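Side-chain contacts in C alpha-dehydrogenase (Sphingobium sp. SYK-6, PDB 4YAG), which is an NADH-binding short-chain dehydrogenase/reductase of the lignin beta-aryl ether cleavage pathway that probably oxidises the C-alpha alcohol of its substrate: residues Pro150-Ser153 with Phe154-Ile157; Arg173-Met176 with Ala177-Asn180. All coordinates share one frame; numbering follows the deposited sequence.

Interaction 1 (Pro150-Ser153 with Phe154-Ile157)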
loop_
_atom_site.group_PDB
_atom_site.type_symbol
_atom_site.label_atom_id
_atom_site.label_comp_id
_atom_site.label_asym_id
_atom_site.label_seq_id
_atom_site.Cartn_x
_atom_site.Cartn_y
_atom_site.Cartn_z
ATOM N N PRO A 150 2.428 3.375 14.715
ATOM C CA PRO A 150 1.024 2.948 14.665
ATOM C C PRO A 150 0.048 4.117 14.635
ATOM O O PRO A 150 0.221 5.071 15.375
ATOM C CB PRO A 150 0.859 2.169 15.966
ATOM C CG PRO A 150 2.237 1.600 16.204
ATOM C CD PRO A 150 3.171 2.712 15.805
ATOM N N MET A 151 -0.977 3.997 13.792
ATOM C CA MET A 151 -1.956 5.055 13.608
ATOM C C MET A 151 -3.352 4.539 13.917
ATOM O O MET A 151 -3.618 3.340 13.786
ATOM C CB MET A 151 -1.911 5.556 12.169
ATOM C CG MET A 151 -0.563 6.178 11.794
ATOM S SD MET A 151 -0.179 7.715 12.681
ATOM C CE MET A 151 -1.373 8.829 11.968
ATOM N N PRO A 152 -4.250 5.454 14.281
ATOM C CA PRO A 152 -5.648 5.114 14.561
ATOM C C PRO A 152 -6.491 5.059 13.290
ATOM O O PRO A 152 -6.048 5.487 12.208
ATOM C CB PRO A 152 -6.096 6.250 15.466
ATOM C CG PRO A 152 -5.262 7.403 15.089
ATOM C CD PRO A 152 -3.948 6.859 14.577
ATOM N N SER A 153 -7.702 4.521 13.415
ATOM C CA SER A 153 -8.532 4.226 12.266
ATOM C C SER A 153 -8.941 5.474 11.471
ATOM O O SER A 153 -9.215 5.366 10.286
ATOM C CB SER A 153 -9.788 3.460 12.718
ATOM O OG SER A 153 -10.562 4.271 13.575
ATOM N N PHE A 154 -8.999 6.621 12.143
ATOM C CA PHE A 154 -9.299 7.922 11.513
ATOM C C PHE A 154 -8.287 8.189 10.407
ATOM O O PHE A 154 -8.570 8.924 9.465
ATOM C CB PHE A 154 -9.226 9.022 12.597
ATOM C CG PHE A 154 -9.698 10.380 12.174
ATOM C CD1 PHE A 154 -8.816 11.304 11.640
ATOM C CD2 PHE A 154 -11.017 10.773 12.402
ATOM C CE1 PHE A 154 -9.254 12.590 11.289
ATOM C CE2 PHE A 154 -11.455 12.056 12.058
ATOM C CZ PHE A 154 -10.567 12.952 11.494
ATOM N N MET A 155 -7.104 7.598 10.520
ATOM C CA MET A 155 -6.033 7.814 9.536
ATOM C C MET A 155 -5.732 6.569 8.706
ATOM O O MET A 155 -4.659 6.443 8.130
ATOM C CB MET A 155 -4.767 8.265 10.259
ATOM C CG MET A 155 -5.038 9.430 11.200
ATOM S SD MET A 155 -3.953 10.836 10.985
ATOM C CE MET A 155 -4.296 11.717 12.508
ATOM N N ALA A 156 -6.684 5.649 8.613
ATOM C CA ALA A 156 -6.412 4.377 7.950
ATOM C C ALA A 156 -5.974 4.524 6.500
ATOM O O ALA A 156 -5.032 3.867 6.062
ATOM C CB ALA A 156 -7.608 3.463 8.020
ATOM N N ILE A 157 -6.688 5.344 5.730
ATOM C CA ILE A 157 -6.408 5.430 4.296
ATOM C C ILE A 157 -5.023 6.055 4.060
ATOM O O ILE A 157 -4.242 5.607 3.204
ATOM C CB ILE A 157 -7.510 6.211 3.576
ATOM C CG1 ILE A 157 -8.858 5.515 3.762
ATOM C CG2 ILE A 157 -7.182 6.335 2.085
ATOM C CD1 ILE A 157 -10.048 6.290 3.222
#

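Interaction 2 (Arg173-Met176 with Ala177-Asn180)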
loop_
_atom_site.group_PDB
_atom_site.type_symbol
_atom_site.label_atom_id
_atom_site.label_comp_id
_atom_site.label_asym_id
_atom_site.label_seq_id
_atom_site.Cartn_x
_atom_site.Cartn_y
_atom_site.Cartn_z
ATOM N N ARG A 173 15.060 0.137 -5.138
ATOM C CA ARG A 173 16.424 0.634 -5.041
ATOM C C ARG A 173 17.386 -0.125 -5.957
ATOM O O ARG A 173 18.183 0.464 -6.694
ATOM C CB ARG A 173 16.926 0.603 -3.589
ATOM C CG ARG A 173 18.254 1.302 -3.372
ATOM C CD ARG A 173 18.672 1.244 -1.913
ATOM N NE ARG A 173 19.513 2.381 -1.592
ATOM C CZ ARG A 173 20.283 2.500 -0.519
ATOM N NH1 ARG A 173 20.375 1.511 0.374
ATOM N NH2 ARG A 173 20.983 3.615 -0.368
ATOM N N ASP A 174 17.355 -1.451 -5.904
ATOM C CA ASP A 174 18.352 -2.193 -6.660
ATOM C C ASP A 174 18.144 -2.050 -8.169
ATOM O O ASP A 174 19.108 -1.997 -8.930
ATOM C CB ASP A 174 18.414 -3.672 -6.250
ATOM C CG ASP A 174 17.172 -4.445 -6.638
ATOM O OD1 ASP A 174 16.243 -4.496 -5.822
ATOM O OD2 ASP A 174 17.131 -5.029 -7.748
ATOM N N SER A 175 16.888 -1.981 -8.602
ATOM C CA SER A 175 16.626 -1.790 -10.033
ATOM C C SER A 175 17.132 -0.432 -10.494
ATOM O O SER A 175 17.780 -0.311 -11.549
ATOM C CB SER A 175 15.137 -1.903 -10.354
ATOM O OG SER A 175 14.927 -1.710 -11.749
ATOM N N MET A 176 16.827 0.610 -9.725
ATOM C CA MET A 176 17.238 1.954 -10.127
ATOM C C MET A 176 18.754 2.083 -10.124
ATOM O O MET A 176 19.341 2.758 -10.974
ATOM C CB MET A 176 16.605 2.995 -9.208
ATOM C CG MET A 176 15.083 3.022 -9.300
ATOM S SD MET A 176 14.513 3.414 -10.989
ATOM C CE MET A 176 12.825 2.832 -10.910
ATOM N N ALA A 177 19.389 1.427 -9.167
ATOM C CA ALA A 177 20.848 1.478 -9.059
ATOM C C ALA A 177 21.534 0.904 -10.305
ATOM O O ALA A 177 22.670 1.279 -10.606
ATOM C CB ALA A 177 21.314 0.716 -7.835
ATOM N N GLU A 178 20.878 -0.008 -11.019
ATOM C CA GLU A 178 21.453 -0.540 -12.271
ATOM C C GLU A 178 21.840 0.588 -13.225
ATOM O O GLU A 178 22.743 0.449 -14.046
ATOM C CB GLU A 178 20.445 -1.446 -12.990
ATOM C CG GLU A 178 20.069 -2.676 -12.225
ATOM C CD GLU A 178 18.921 -3.432 -12.875
ATOM O OE1 GLU A 178 18.592 -3.139 -14.045
ATOM O OE2 GLU A 178 18.356 -4.321 -12.213
ATOM N N ASP A 179 21.118 1.695 -13.139
ATOM C CA ASP A 179 21.335 2.828 -14.027
ATOM C C ASP A 179 21.765 4.073 -13.251
ATOM O O ASP A 179 21.561 5.201 -13.702
ATOM C CB ASP A 179 20.062 3.095 -14.836
ATOM C CG ASP A 179 19.766 1.983 -15.821
ATOM O OD1 ASP A 179 20.493 1.912 -16.845
ATOM O OD2 ASP A 179 18.833 1.179 -15.565
ATOM N N ASN A 180 22.398 3.845 -12.097
ATOM C CA ASN A 180 22.955 4.900 -11.265
ATOM C C ASN A 180 21.901 5.937 -10.887
ATOM O O ASN A 180 22.172 7.138 -10.816
ATOM C CB ASN A 180 24.138 5.553 -11.977
ATOM C CG ASN A 180 24.963 6.427 -11.056
ATOM O OD1 ASN A 180 24.987 6.230 -9.834
ATOM N ND2 ASN A 180 25.655 7.404 -11.638
HETATM O O HOH W 1 18.848 -5.349 -9.778
HETATM O O HOH W 2 15.614 -4.089 -12.704
#

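Interaction 1 (Pro150-Ser153 with Phe154-Ile157)
M151 and M155 meet in a local methionine-to-methionine contact across the turn that leads from the loop after strand 137-142 into helix 156-177, which carries the NADH-binding residues Y158 and K162. The methyl CE of M151 lies 3.4 Å from SD of M155 and 3.8 Å from its CG. The chain of M151 bends at both chi2 (-66°) and chi3 (-69°), which curls the methyl round to its partner; an unbranched, flexible thioether suits such a bend. With alanine in place of M155, SD and CG are gone, and the M151 methyl would probably face a gap on this side and be freer to turn. The backbone turns here through two successive i to i+3 bonds: the N-H of M155 bonds to O of P152 at 2.9 Å, and that of A156 to O of S153 at 3.0 Å. P152 suits the start of this winding, since its ring supplies no N-H that would need an acceptor. M155 then takes the N-cap position, and A156 begins the helix. S153 is buried, its OG hydrogen-bonded to D174 of the second subunit. F154 touches the loop residues S97 and P99, while I157 turns into the fold and packs on D107 and W108 of helix 105-133.

Interaction 2 (Arg173-Met176 with Ala177-Asn180)
A Schellman motif, reaching from M176 to I181, ends helix 156-177 and turns the chain toward strand 181-187. The regular helical bond from A177 N to R173 O (2.9 Å) is followed by a tightening: E178 N bonds to S175 O at 3.2 Å, with only a weak second bond to D174 O. D179 N then reaches M176 O at 3.0 Å. N180, at positive phi (56°), is the C-prime residue; asparagine tolerates that conformation better than most side chains. Its N-H bonds to A177 O, and I181 N returns to M176 O. In E178, with CG anti to the carbonyl carbon (chi1 -63°), the extended chain runs back along the helix and brings OE2 to 3.8 Å from CA of S175. Two waters join this oxygen to the helix. One bridges it to OD2 of D174, 2.7 Å from each; the other donates to OE2 and lies 2.7 Å from OG of S175. M176, long and apolar, is buried against I123 and T127 of helix 105-133. The carboxylates of D174 and E178 stay 4.7 Å apart between OD2 and OE2. Negative groups beside the C-terminal end of a helix would be expected to meet unfavourable carbonyl dipoles, but here basic groups are at hand: R131 pairs with D179 and bonds S175 OG, and K101 of the second subunit pairs with E178 OE1. R131 and K101 are likely to offset the charges of D179 and E178, while D174 is hydrogen-bonded to water and to N and OG of S153 in that subunit.

From the N terminus, the chain leaves strand 137-142, makes interaction 1 as it enters helix 156-177, runs along that helix, and makes interaction 2 as it leaves for strand 181-187. The two contacts are in series and neither nests nor crosses; each closes only a short turn, and together they frame one strand-helix-strand crossover of the Rossmann-type sheet. Within a chain their centres lie about 33 Å apart and they do not touch. Across the dimer they do meet: P152 and S153 in one subunit adjoin D174 and S175 in the other, so the start of this helix in one chain packs beside its end in the partner.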